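Local coordinates for protein peptidyl tryptophan dihydroxylase (Pseudomonas putida, PDB 7CTQ) that probably uses bound flavin-adenine dinucleotide to dihydroxylate a peptidyl tryptophan, a step essential for biogenesis of the tryptophylquinone cofactor of quinohemoprotein amine dehydrogenase, at residues Val46-Leu51 with Leu83-Leu88; Gly170-Ala175 with Arg188-Arg193; Val176-Asp181 with Gly326-Arg331. All blocks are in the same frame, centred on the assembly; numbering follows the deposited sequence.

From the N terminus, interaction 1 comes first: it closes the loop from Val46-Leu51 to Leu83-Leu88, joining strand 43-46 and the start of helix 48-56 to strand 87-90 close to the flavin. It is complete before interaction 2 opens at Gly170. The segment Gly170-Ala175 runs directly into Val176-Asp181, so interactions 2 and 3 use successive parts of strand 173-179; their segments alternate along the chain and the two loops cross. Interaction 2 closes a short loop within the sheet, whereas interaction 3 bridges 144 intervening residues to the loop that follows helix 299-327. Leu88 of interaction 1 packs on Ser174 and Leu189 of interaction 2.

Interaction 1: residues Val46-Leu51 with Leu83-Leu88; sequences VSQRVL and LNQEFL
Val46 and Phe87 form an antiparallel hydrogen-bonded pair, their CA atoms 5.5 Å apart: Phe87 N gives a bond of 3.2 Å to Val46 O, and Val46 N returns a weak one of 3.4 Å to Phe87 O. Past Val46 the chain leaves the strand: Ser47 takes the N-cap position of helix 48-56. The side chains of Val46 and Phe87 lie on the same face of the sheet and cross at about a right angle, with Val46 CG2 3.8 Å from Phe87 CB. In Val46, CG1 is anti to the carbonyl carbon (chi1 -71°), which leaves CG2 between the backbone N and the carbonyl carbon, the crowded position, against the base of the phenylalanine.

Leu51, one turn into the helix, supplies the other apolar touch. Its CD1 lies over one face of the Phe87 ring, offset toward the rim at the CG-CD2 bond; it is 3.9 Å from the ring centroid and 20° off the normal, a CH-pi contact.

The polar flank is looser. Glu86 CB rests 3.7 Å from Val46 O, and its OE2 approaches Ser47 CB without bonding to it; the charge of the carboxylate is instead met by a salt bridge from OE1 to Arg72. At the exposed end Gln48 and Gln85 cross at about a right angle with their amide planes 40° apart, and Gln85 OE1 comes to 3.7 Å from Gln48 CB.

The nearest atoms of the Val46 side chain and the flavin-adenine dinucleotide are about 4 Å apart, which sets Val46 beside the cofactor. Beyond it, Phe87 packs on Pro69 of strand 67-76, while Val50 faces helix 274-282.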
ATOM      1  N   VAL A  46       4.619 -12.301   3.441  1.00 69.42           N
ATOM      2  CA  VAL A  46       3.206 -12.034   3.210  1.00 73.55           C
ATOM      3  C   VAL A  46       2.387 -12.748   4.276  1.00 82.18           C
ATOM      4  O   VAL A  46       2.744 -13.837   4.739  1.00 80.98           O
ATOM      5  CB  VAL A  46       2.751 -12.454   1.791  1.00 71.67           C
ATOM      6  CG1 VAL A  46       3.337 -11.507   0.742  1.00 64.35           C
ATOM      7  CG2 VAL A  46       3.136 -13.907   1.497  1.00 67.52           C
ATOM      8  N   SER A  47       1.285 -12.116   4.671  1.00 88.74           N
ATOM      9  CA  SER A  47       0.385 -12.668   5.670  1.00 88.57           C
ATOM     10  C   SER A  47      -0.682 -13.534   5.000  1.00 88.52           C
ATOM     11  O   SER A  47      -0.753 -13.655   3.772  1.00 78.03           O
ATOM     12  CB  SER A  47      -0.252 -11.549   6.498  1.00 89.72           C
ATOM     13  OG  SER A  47      -1.124 -10.736   5.722  1.00 85.40           O
ATOM     14  N   GLN A  48      -1.517 -14.163   5.834  1.00103.07           N
ATOM     15  CA  GLN A  48      -2.644 -14.941   5.328  1.00102.85           C
ATOM     16  C   GLN A  48      -3.646 -14.046   4.610  1.00 92.73           C
ATOM     17  O   GLN A  48      -4.226 -14.442   3.591  1.00 85.11           O
ATOM     18  CB  GLN A  48      -3.321 -15.694   6.480  1.00101.15           C
ATOM     19  CG  GLN A  48      -3.891 -14.803   7.598  1.00 97.93           C
ATOM     20  CD  GLN A  48      -2.824 -14.240   8.532  1.00102.59           C
ATOM     21  OE1 GLN A  48      -1.694 -14.733   8.577  1.00 99.63           O
ATOM     22  NE2 GLN A  48      -3.181 -13.199   9.281  1.00100.20           N
ATOM     23  N   ARG A  49      -3.847 -12.830   5.125  1.00 93.67           N
ATOM     24  CA  ARG A  49      -4.807 -11.902   4.536  1.00 96.83           C
ATOM     25  C   ARG A  49      -4.417 -11.540   3.106  1.00 89.58           C
ATOM     26  O   ARG A  49      -5.254 -11.575   2.196  1.00 90.03           O
ATOM     27  CB  ARG A  49      -4.904 -10.642   5.403  1.00 94.36           C
ATOM     28  CG  ARG A  49      -6.296 -10.017   5.470  1.00 90.49           C
ATOM     29  CD  ARG A  49      -6.221  -8.547   5.856  1.00 85.65           C
ATOM     30  NE  ARG A  49      -5.086  -8.272   6.736  1.00 87.07           N
ATOM     31  CZ  ARG A  49      -4.757  -7.062   7.183  1.00 87.22           C
ATOM     32  NH1 ARG A  49      -5.481  -6.001   6.836  1.00 85.50           N
ATOM     33  NH2 ARG A  49      -3.706  -6.912   7.982  1.00 88.28           N
ATOM     34  N   VAL A  50      -3.140 -11.199   2.893  1.00 84.90           N
ATOM     35  CA  VAL A  50      -2.688 -10.681   1.603  1.00 75.46           C
ATOM     36  C   VAL A  50      -3.028 -11.646   0.476  1.00 82.25           C
ATOM     37  O   VAL A  50      -3.437 -11.234  -0.619  1.00 77.88           O
ATOM     38  CB  VAL A  50      -1.176 -10.389   1.652  1.00 67.94           C
ATOM     39  CG1 VAL A  50      -0.677  -9.927   0.300  1.00 56.99           C
ATOM     40  CG2 VAL A  50      -0.867  -9.337   2.721  1.00 78.70           C
ATOM     41  N   LEU A  51      -2.885 -12.948   0.724  1.00 82.20           N
ATOM     42  CA  LEU A  51      -2.927 -13.900  -0.382  1.00 82.05           C
ATOM     43  C   LEU A  51      -4.354 -14.112  -0.882  1.00 79.60           C
ATOM     44  O   LEU A  51      -4.589 -14.187  -2.091  1.00 75.22           O
ATOM     45  CB  LEU A  51      -2.267 -15.218   0.056  1.00 86.24           C
ATOM     46  CG  LEU A  51      -0.744 -15.241   0.227  1.00 83.06           C
ATOM     47  CD1 LEU A  51      -0.289 -16.575   1.026  1.00 83.98           C
ATOM     48  CD2 LEU A  51       0.050 -14.841  -1.054  1.00 71.68           C
ATOM     49  N   LEU A  83       6.819 -17.940  15.483  1.00 96.99           N
ATOM     50  CA  LEU A  83       5.569 -17.871  14.737  1.00 95.39           C
ATOM     51  C   LEU A  83       5.654 -18.735  13.471  1.00102.08           C
ATOM     52  O   LEU A  83       6.727 -19.203  13.077  1.00106.08           O
ATOM     53  CB  LEU A  83       5.257 -16.408  14.392  1.00 91.61           C
ATOM     54  CG  LEU A  83       4.247 -15.965  13.320  1.00102.72           C
ATOM     55  CD1 LEU A  83       3.606 -14.636  13.700  1.00104.94           C
ATOM     56  CD2 LEU A  83       4.877 -15.877  11.928  1.00 88.65           C
ATOM     57  N   ASN A  84       4.505 -18.963  12.839  1.00107.81           N
ATOM     58  CA  ASN A  84       4.461 -19.582  11.515  1.00108.01           C
ATOM     59  C   ASN A  84       3.126 -19.226  10.856  1.00111.49           C
ATOM     60  O   ASN A  84       2.469 -18.255  11.251  1.00112.89           O
ATOM     61  CB  ASN A  84       4.699 -21.099  11.620  1.00108.20           C
ATOM     62  CG  ASN A  84       3.479 -21.845  12.106  1.00113.12           C
ATOM     63  OD1 ASN A  84       2.736 -22.418  11.308  1.00115.10           O
ATOM     64  ND2 ASN A  84       3.259 -21.837  13.418  1.00104.50           N
ATOM     65  N   GLN A  85       2.735 -20.009   9.849  1.00110.35           N
ATOM     66  CA  GLN A  85       1.580 -19.786   8.976  1.00112.40           C
ATOM     67  C   GLN A  85       1.675 -18.484   8.193  1.00113.93           C
ATOM     68  O   GLN A  85       0.696 -18.076   7.555  1.00110.97           O
ATOM     69  CB  GLN A  85       0.243 -19.837   9.732  1.00116.42           C
ATOM     70  CG  GLN A  85      -0.858 -20.612   8.980  1.00120.22           C
ATOM     71  CD  GLN A  85      -1.716 -19.739   8.065  1.00114.58           C
ATOM     72  OE1 GLN A  85      -1.861 -18.535   8.285  1.00115.79           O
ATOM     73  NE2 GLN A  85      -2.280 -20.348   7.024  1.00107.77           N
ATOM     74  N   GLU A  86       2.817 -17.814   8.212  1.00112.57           N
ATOM     75  CA  GLU A  86       3.067 -16.767   7.241  1.00101.81           C
ATOM     76  C   GLU A  86       4.024 -17.306   6.187  1.00 86.29           C
ATOM     77  O   GLU A  86       4.816 -18.216   6.445  1.00 86.22           O
ATOM     78  CB  GLU A  86       3.606 -15.498   7.903  1.00 97.65           C
ATOM     79  CG  GLU A  86       2.503 -14.722   8.626  1.00 99.73           C
ATOM     80  CD  GLU A  86       2.898 -13.304   8.979  1.00107.96           C
ATOM     81  OE1 GLU A  86       4.061 -12.924   8.725  1.00110.98           O
ATOM     82  OE2 GLU A  86       2.037 -12.565   9.506  1.00117.49           O
ATOM     83  N   PHE A  87       3.903 -16.767   4.987  1.00 75.38           N
ATOM     84  CA  PHE A  87       4.515 -17.326   3.796  1.00 72.06           C
ATOM     85  C   PHE A  87       5.642 -16.412   3.328  1.00 75.37           C
ATOM     86  O   PHE A  87       5.937 -15.377   3.937  1.00 74.64           O
ATOM     87  CB  PHE A  87       3.462 -17.520   2.696  1.00 81.77           C
ATOM     88  CG  PHE A  87       2.318 -18.424   3.092  1.00 82.47           C
ATOM     89  CD1 PHE A  87       2.164 -19.671   2.503  1.00 82.20           C
ATOM     90  CD2 PHE A  87       1.392 -18.025   4.047  1.00 87.67           C
ATOM     91  CE1 PHE A  87       1.119 -20.501   2.867  1.00 80.97           C
ATOM     92  CE2 PHE A  87       0.349 -18.851   4.417  1.00 91.59           C
ATOM     93  CZ  PHE A  87       0.212 -20.089   3.825  1.00 90.74           C
ATOM     94  N   LEU A  88       6.285 -16.817   2.238  1.00 58.32           N
ATOM     95  CA  LEU A  88       7.266 -15.995   1.554  1.00 54.62           C
ATOM     96  C   LEU A  88       6.816 -15.841   0.116  1.00 62.57           C
ATOM     97  O   LEU A  88       6.311 -16.789  -0.487  1.00 64.93           O
ATOM     98  CB  LEU A  88       8.678 -16.606   1.599  1.00 67.88           C
ATOM     99  CG  LEU A  88       9.116 -17.390   2.839  1.00 68.68           C
ATOM    100  CD1 LEU A  88      10.539 -17.904   2.657  1.00 62.83           C
ATOM    101  CD2 LEU A  88       8.999 -16.568   4.119  1.00 62.32           C
TER

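Interaction 2: residues Gly170-Ala175 with Arg188-Arg193; sequences GAPASA and RLEDGR
Ala171 lies over one face of the Arg188 guanidinium, its CB 3.3 Å above the plane and displaced toward the rim, where NH1 is the nearest atom. The rim nitrogen NH2 has its polar partners beyond the two segments, a hydrogen bond to Ala168 O and a salt bridge to Asp230. Arg188 reaches this place with CG anti to the backbone N (chi1 -177°) and a chain extended as far as NE, which carries the methylene CD past Ala171 O at 3.4 Å. A second flat group, the Asp191 carboxylate, takes Arg193 N on OD1 from above its plane, 56° out of it. This is an Asx turn, and it overlaps the end of the type I beta turn from Leu189 to Gly192.

The backbones meet at Ala173 and Arg188, an antiparallel hydrogen-bonded pair. Arg188 N gives to Ala173 O at 2.9 Å and Ala173 N to Arg188 O at 3.2 Å. Arg188 O also receives a CA-H...O contact from Pro172 CA at 3.3 Å. Farther out, Gly170 N points at Glu190 O; the modelled separation is too short to be taken at face value. Glu190 and Pro172 lie side by side and point the same way at the exposed end, with Glu190 OE1 3.9 Å from Pro172 CD.

The contact thus closes the open end of the hairpin made by strands 173-179 and 182-188. Ala173 packs on Leu228 of helix 223-228 and on Thr71 of strand 67-76, and Leu189 rests on Leu88 of strand 87-90.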
ATOM      1  N   GLY A 170      16.680 -26.854   0.054  1.00 71.60           N
ATOM      2  CA  GLY A 170      15.991 -27.726   0.989  1.00 71.35           C
ATOM      3  C   GLY A 170      16.218 -27.455   2.465  1.00 79.42           C
ATOM      4  O   GLY A 170      16.764 -28.308   3.175  1.00 83.01           O
ATOM      5  N   ALA A 171      15.791 -26.279   2.941  1.00 75.50           N
ATOM      6  CA  ALA A 171      15.820 -25.916   4.356  1.00 77.94           C
ATOM      7  C   ALA A 171      15.172 -24.551   4.556  1.00 73.13           C
ATOM      8  O   ALA A 171      15.829 -23.626   5.052  1.00 70.27           O
ATOM      9  CB  ALA A 171      17.252 -25.892   4.898  1.00 74.42           C
ATOM     10  N   PRO A 172      13.897 -24.389   4.209  1.00 80.54           N
ATOM     11  CA  PRO A 172      13.312 -23.043   4.158  1.00 70.70           C
ATOM     12  C   PRO A 172      13.072 -22.458   5.543  1.00 70.28           C
ATOM     13  O   PRO A 172      12.750 -23.168   6.499  1.00 75.00           O
ATOM     14  CB  PRO A 172      11.989 -23.261   3.414  1.00 70.06           C
ATOM     15  CG  PRO A 172      11.622 -24.674   3.712  1.00 74.97           C
ATOM     16  CD  PRO A 172      12.907 -25.441   3.905  1.00 74.57           C
ATOM     17  N   ALA A 173      13.225 -21.136   5.635  1.00 67.24           N
ATOM     18  CA  ALA A 173      13.013 -20.414   6.885  1.00 61.19           C
ATOM     19  C   ALA A 173      13.049 -18.913   6.610  1.00 57.51           C
ATOM     20  O   ALA A 173      13.423 -18.460   5.524  1.00 48.80           O
ATOM     21  CB  ALA A 173      14.057 -20.793   7.941  1.00 53.25           C
ATOM     22  N   SER A 174      12.651 -18.148   7.621  1.00 60.10           N
ATOM     23  CA  SER A 174      12.760 -16.696   7.588  1.00 52.59           C
ATOM     24  C   SER A 174      12.914 -16.209   9.021  1.00 55.78           C
ATOM     25  O   SER A 174      12.706 -16.964   9.976  1.00 53.10           O
ATOM     26  CB  SER A 174      11.552 -16.061   6.895  1.00 59.27           C
ATOM     27  OG  SER A 174      10.367 -16.236   7.656  1.00 61.24           O
ATOM     28  N   ALA A 175      13.306 -14.942   9.173  1.00 56.35           N
ATOM     29  CA  ALA A 175      13.457 -14.393  10.517  1.00 52.52           C
ATOM     30  C   ALA A 175      13.405 -12.872  10.490  1.00 46.84           C
ATOM     31  O   ALA A 175      13.660 -12.233   9.461  1.00 44.75           O
ATOM     32  CB  ALA A 175      14.759 -14.856  11.179  1.00 46.98           C
ATOM     33  N   ARG A 188      15.319 -17.656   3.511  1.00 51.64           N
ATOM     34  CA  ARG A 188      16.029 -18.671   2.746  1.00 51.88           C
ATOM     35  C   ARG A 188      14.990 -19.537   2.051  1.00 50.13           C
ATOM     36  O   ARG A 188      14.197 -20.207   2.718  1.00 52.23           O
ATOM     37  CB  ARG A 188      16.926 -19.509   3.659  1.00 51.43           C
ATOM     38  CG  ARG A 188      17.766 -20.536   2.949  1.00 55.67           C
ATOM     39  CD  ARG A 188      18.308 -21.523   3.950  1.00 60.41           C
ATOM     40  NE  ARG A 188      19.271 -22.425   3.331  1.00 72.28           N
ATOM     41  CZ  ARG A 188      19.887 -23.406   3.978  1.00 74.78           C
ATOM     42  NH1 ARG A 188      19.633 -23.603   5.268  1.00 74.52           N
ATOM     43  NH2 ARG A 188      20.756 -24.185   3.339  1.00 71.89           N
ATOM     44  N   LEU A 189      14.972 -19.500   0.722  1.00 45.93           N
ATOM     45  CA  LEU A 189      13.974 -20.243  -0.024  1.00 48.89           C
ATOM     46  C   LEU A 189      14.355 -21.721  -0.090  1.00 66.02           C
ATOM     47  O   LEU A 189      15.471 -22.124   0.257  1.00 55.39           O
ATOM     48  CB  LEU A 189      13.814 -19.667  -1.428  1.00 51.05           C
ATOM     49  CG  LEU A 189      13.258 -18.246  -1.526  1.00 50.20           C
ATOM     50  CD1 LEU A 189      13.494 -17.694  -2.920  1.00 60.24           C
ATOM     51  CD2 LEU A 189      11.785 -18.246  -1.201  1.00 58.53           C
ATOM     52  N   GLU A 190      13.400 -22.537  -0.544  1.00 67.95           N
ATOM     53  CA  GLU A 190      13.631 -23.976  -0.615  1.00 68.34           C
ATOM     54  C   GLU A 190      14.714 -24.310  -1.630  1.00 57.73           C
ATOM     55  O   GLU A 190      15.539 -25.198  -1.390  1.00 64.01           O
ATOM     56  CB  GLU A 190      12.333 -24.703  -0.955  1.00 74.98           C
ATOM     57  CG  GLU A 190      12.461 -26.211  -0.964  1.00 80.47           C
ATOM     58  CD  GLU A 190      11.375 -26.881  -0.156  1.00 89.55           C
ATOM     59  OE1 GLU A 190      11.704 -27.509   0.872  1.00 97.23           O
ATOM     60  OE2 GLU A 190      10.193 -26.769  -0.543  1.00 96.08           O
ATOM     61  N   ASP A 191      14.739 -23.599  -2.757  1.00 47.99           N
ATOM     62  CA  ASP A 191      15.773 -23.755  -3.773  1.00 54.88           C
ATOM     63  C   ASP A 191      17.106 -23.119  -3.371  1.00 55.69           C
ATOM     64  O   ASP A 191      18.005 -23.014  -4.212  1.00 54.00           O
ATOM     65  CB  ASP A 191      15.289 -23.181  -5.117  1.00 46.01           C
ATOM     66  CG  ASP A 191      15.259 -21.653  -5.138  1.00 65.39           C
ATOM     67  OD1 ASP A 191      15.252 -21.031  -4.057  1.00 60.72           O
ATOM     68  OD2 ASP A 191      15.235 -21.070  -6.246  1.00 71.37           O
ATOM     69  N   GLY A 192      17.250 -22.680  -2.118  1.00 55.11           N
ATOM     70  CA  GLY A 192      18.515 -22.201  -1.609  1.00 59.07           C
ATOM     71  C   GLY A 192      18.796 -20.724  -1.800  1.00 55.13           C
ATOM     72  O   GLY A 192      19.824 -20.243  -1.306  1.00 54.60           O
ATOM     73  N   ARG A 193      17.938 -19.992  -2.509  1.00 50.69           N
ATOM     74  CA  ARG A 193      18.117 -18.548  -2.627  1.00 54.09           C
ATOM     75  C   ARG A 193      17.979 -17.887  -1.262  1.00 45.90           C
ATOM     76  O   ARG A 193      17.100 -18.236  -0.471  1.00 48.65           O
ATOM     77  CB  ARG A 193      17.107 -17.954  -3.611  1.00 51.91           C
ATOM     78  CG  ARG A 193      17.498 -18.138  -5.077  1.00 65.15           C
ATOM     79  CD  ARG A 193      16.525 -17.443  -6.021  1.00 70.00           C
ATOM     80  NE  ARG A 193      15.166 -17.961  -5.895  1.00 67.94           N
ATOM     81  CZ  ARG A 193      14.195 -17.724  -6.772  1.00 76.31           C
ATOM     82  NH1 ARG A 193      14.433 -16.978  -7.843  1.00 76.69           N
ATOM     83  NH2 ARG A 193      12.986 -18.234  -6.579  1.00 74.50           N
TER

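Interaction 3: residues Val176-Asp181 with Gly326-Arg331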
ATOM      1  N   VAL A 176      13.069 -12.311  11.655  1.00 51.51           N
ATOM      2  CA  VAL A 176      13.093 -10.876  11.931  1.00 50.83           C
ATOM      3  C   VAL A 176      13.797 -10.677  13.264  1.00 46.85           C
ATOM      4  O   VAL A 176      13.495 -11.380  14.235  1.00 47.92           O
ATOM      5  CB  VAL A 176      11.680 -10.261  11.997  1.00 51.49           C
ATOM      6  CG1 VAL A 176      11.740  -8.739  11.779  1.00 43.93           C
ATOM      7  CG2 VAL A 176      10.754 -10.921  11.003  1.00 55.70           C
ATOM      8  N   GLU A 177      14.737  -9.732  13.316  1.00 43.18           N
ATOM      9  CA  GLU A 177      15.362  -9.387  14.586  1.00 42.28           C
ATOM     10  C   GLU A 177      15.504  -7.876  14.693  1.00 49.85           C
ATOM     11  O   GLU A 177      15.877  -7.195  13.729  1.00 41.24           O
ATOM     12  CB  GLU A 177      16.733 -10.065  14.788  1.00 50.49           C
ATOM     13  CG  GLU A 177      17.809  -9.678  13.792  1.00 49.17           C
ATOM     14  CD  GLU A 177      19.192 -10.258  14.128  1.00 57.28           C
ATOM     15  OE1 GLU A 177      19.508 -10.492  15.318  1.00 53.19           O
ATOM     16  OE2 GLU A 177      19.971 -10.476  13.180  1.00 49.39           O
ATOM     17  N   SER A 178      15.172  -7.371  15.874  1.00 41.70           N
ATOM     18  CA  SER A 178      15.423  -5.989  16.235  1.00 41.27           C
ATOM     19  C   SER A 178      16.907  -5.802  16.536  1.00 45.36           C
ATOM     20  O   SER A 178      17.495  -6.551  17.325  1.00 44.36           O
ATOM     21  CB  SER A 178      14.562  -5.618  17.445  1.00 36.97           C
ATOM     22  OG  SER A 178      15.192  -4.670  18.285  1.00 48.98           O
ATOM     23  N   LEU A 179      17.513  -4.816  15.892  1.00 34.99           N
ATOM     24  CA  LEU A 179      18.878  -4.402  16.175  1.00 40.27           C
ATOM     25  C   LEU A 179      18.870  -3.089  16.955  1.00 46.65           C
ATOM     26  O   LEU A 179      17.827  -2.463  17.171  1.00 39.98           O
ATOM     27  CB  LEU A 179      19.675  -4.274  14.879  1.00 42.31           C
ATOM     28  CG  LEU A 179      19.407  -5.382  13.862  1.00 47.78           C
ATOM     29  CD1 LEU A 179      19.901  -4.956  12.502  1.00 51.74           C
ATOM     30  CD2 LEU A 179      20.081  -6.697  14.295  1.00 53.98           C
ATOM     31  N   ALA A 180      20.066  -2.665  17.372  1.00 44.68           N
ATOM     32  CA  ALA A 180      20.183  -1.463  18.190  1.00 55.23           C
ATOM     33  C   ALA A 180      19.780  -0.207  17.422  1.00 44.79           C
ATOM     34  O   ALA A 180      19.222   0.720  18.014  1.00 44.00           O
ATOM     35  CB  ALA A 180      21.614  -1.330  18.718  1.00 52.82           C
ATOM     36  N   ASP A 181      20.052  -0.162  16.117  1.00 36.93           N
ATOM     37  CA  ASP A 181      19.856   1.027  15.291  1.00 33.10           C
ATOM     38  C   ASP A 181      19.098   0.678  14.014  1.00 37.24           C
ATOM     39  O   ASP A 181      19.249   1.339  12.980  1.00 37.10           O
ATOM     40  CB  ASP A 181      21.196   1.694  14.969  1.00 34.38           C
ATOM     41  CG  ASP A 181      22.134   0.782  14.162  1.00 47.72           C
ATOM     42  OD1 ASP A 181      21.967  -0.455  14.231  1.00 42.99           O
ATOM     43  OD2 ASP A 181      23.032   1.294  13.463  1.00 43.75           O
ATOM     44  N   GLY A 326       6.707   0.629  18.295  1.00 40.35           N
ATOM     45  CA  GLY A 326       6.522   0.879  19.710  1.00 38.26           C
ATOM     46  C   GLY A 326       6.511  -0.375  20.560  1.00 41.74           C
ATOM     47  O   GLY A 326       6.751  -0.293  21.772  1.00 46.23           O
ATOM     48  N   GLN A 327       6.208  -1.531  19.965  1.00 35.54           N
ATOM     49  CA  GLN A 327       6.275  -2.777  20.726  1.00 46.63           C
ATOM     50  C   GLN A 327       7.694  -3.095  21.191  1.00 52.03           C
ATOM     51  O   GLN A 327       7.865  -3.816  22.182  1.00 51.72           O
ATOM     52  CB  GLN A 327       5.712  -3.933  19.898  1.00 44.77           C
ATOM     53  CG  GLN A 327       4.191  -3.958  19.891  1.00 49.89           C
ATOM     54  CD  GLN A 327       3.609  -5.205  19.259  1.00 62.55           C
ATOM     55  OE1 GLN A 327       3.565  -5.337  18.033  1.00 56.12           O
ATOM     56  NE2 GLN A 327       3.141  -6.129  20.097  1.00 77.17           N
ATOM     57  N   GLU A 328       8.711  -2.567  20.515  1.00 45.22           N
ATOM     58  CA  GLU A 328      10.102  -2.744  20.934  1.00 44.63           C
ATOM     59  C   GLU A 328      10.398  -1.739  22.043  1.00 48.77           C
ATOM     60  O   GLU A 328      10.651  -0.560  21.784  1.00 49.46           O
ATOM     61  CB  GLU A 328      11.042  -2.578  19.745  1.00 41.88           C
ATOM     62  CG  GLU A 328      12.505  -2.551  20.110  1.00 43.34           C
ATOM     63  CD  GLU A 328      12.951  -3.798  20.860  1.00 46.01           C
ATOM     64  OE1 GLU A 328      13.056  -3.751  22.101  1.00 41.09           O
ATOM     65  OE2 GLU A 328      13.188  -4.827  20.197  1.00 44.88           O
ATOM     66  N   GLN A 329      10.365  -2.213  23.291  1.00 47.19           N
ATOM     67  CA  GLN A 329      10.487  -1.357  24.463  1.00 47.73           C
ATOM     68  C   GLN A 329      11.870  -1.387  25.096  1.00 49.56           C
ATOM     69  O   GLN A 329      12.098  -0.673  26.077  1.00 51.32           O
ATOM     70  CB  GLN A 329       9.440  -1.752  25.505  1.00 55.60           C
ATOM     71  CG  GLN A 329       8.072  -2.036  24.905  1.00 51.80           C
ATOM     72  CD  GLN A 329       7.035  -2.365  25.955  1.00 68.90           C
ATOM     73  OE1 GLN A 329       6.720  -1.536  26.809  1.00 69.30           O
ATOM     74  NE2 GLN A 329       6.489  -3.580  25.897  1.00 70.96           N
ATOM     75  N   GLY A 330      12.796  -2.188  24.567  1.00 51.48           N
ATOM     76  CA  GLY A 330      14.133  -2.242  25.118  1.00 52.15           C
ATOM     77  C   GLY A 330      15.171  -1.512  24.290  1.00 55.16           C
ATOM     78  O   GLY A 330      16.268  -2.032  24.072  1.00 56.96           O
ATOM     79  N   ARG A 331      14.850  -0.299  23.821  1.00 53.88           N
ATOM     80  CA  ARG A 331      15.748   0.445  22.941  1.00 55.67           C
ATOM     81  C   ARG A 331      15.716   1.933  23.241  1.00 56.91           C
ATOM     82  O   ARG A 331      15.898   2.754  22.339  1.00 52.02           O
ATOM     83  CB  ARG A 331      15.381   0.248  21.467  1.00 49.48           C
ATOM     84  CG  ARG A 331      15.532  -1.163  20.946  1.00 45.15           C
ATOM     85  CD  ARG A 331      16.977  -1.599  20.821  1.00 51.08           C
ATOM     86  NE  ARG A 331      17.055  -2.878  20.120  1.00 51.04           N
ATOM     87  CZ  ARG A 331      17.956  -3.817  20.383  1.00 54.43           C
ATOM     88  NH1 ARG A 331      18.857  -3.623  21.335  1.00 53.50           N
ATOM     89  NH2 ARG A 331      17.953  -4.952  19.697  1.00 51.05           N
TER
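Ser178 OG is the centre of the tight part of this contact, gripped by three polar bonds. Arg331 approaches it side-on: NE and NH2 of Arg331 give to Ser178 OG at 3.2 and 3.1 Å, and this one oxygen lies 12° out of the guanidinium plane. Ser178 OG in turn gives to Glu328 OE2 at 2.8 Å, meeting the carboxylate from above its plane. One serine oxygen therefore links a positive and a negative group, and the two neighbouring charges would be expected to polarise it. Arg331 NH2 also makes a weak bond to Ser178 O at 2.9 Å; that oxygen stands in plane at the guanidinium edge.

The peptide joining Leu179 to Ala180 lies over one guanidinium face, with Leu179 C 3.2 Å above the plane toward its rim and Ala180 N over its centre. Leu179 O, though 3.1 Å from Arg331 NE, lies at too poor an angle to bond to it and accepts instead from Trp337 NE1. Glu328 is steadied from its own side, because OE1 accepts Gly330 N through its anti lone pair and OE2 takes a further bond from Asn77 N. Its CG is anti to the backbone N (chi1 172°), and a bend at chi2 (57°) sets CD so that OE2 reaches Ser178 OG.

Toward solvent the packing is looser: the exposed Ala180 brings its CB only to 4.4 Å from Arg331 NH1. An alanine in place of Arg331 removes both guanidinium donors, and would probably leave Ser178 OG with Glu328 OE2 as its partner in this contact and open a gap beside the Leu179-Ala180 peptide.

The contact ties strand 173-179 to the loop following helix 299-327. Trp337 of helix 335-341 packs against Ser178, Glu328 and Arg331 together, and Trp76 of strand 67-76 touches Ser178 and Glu328.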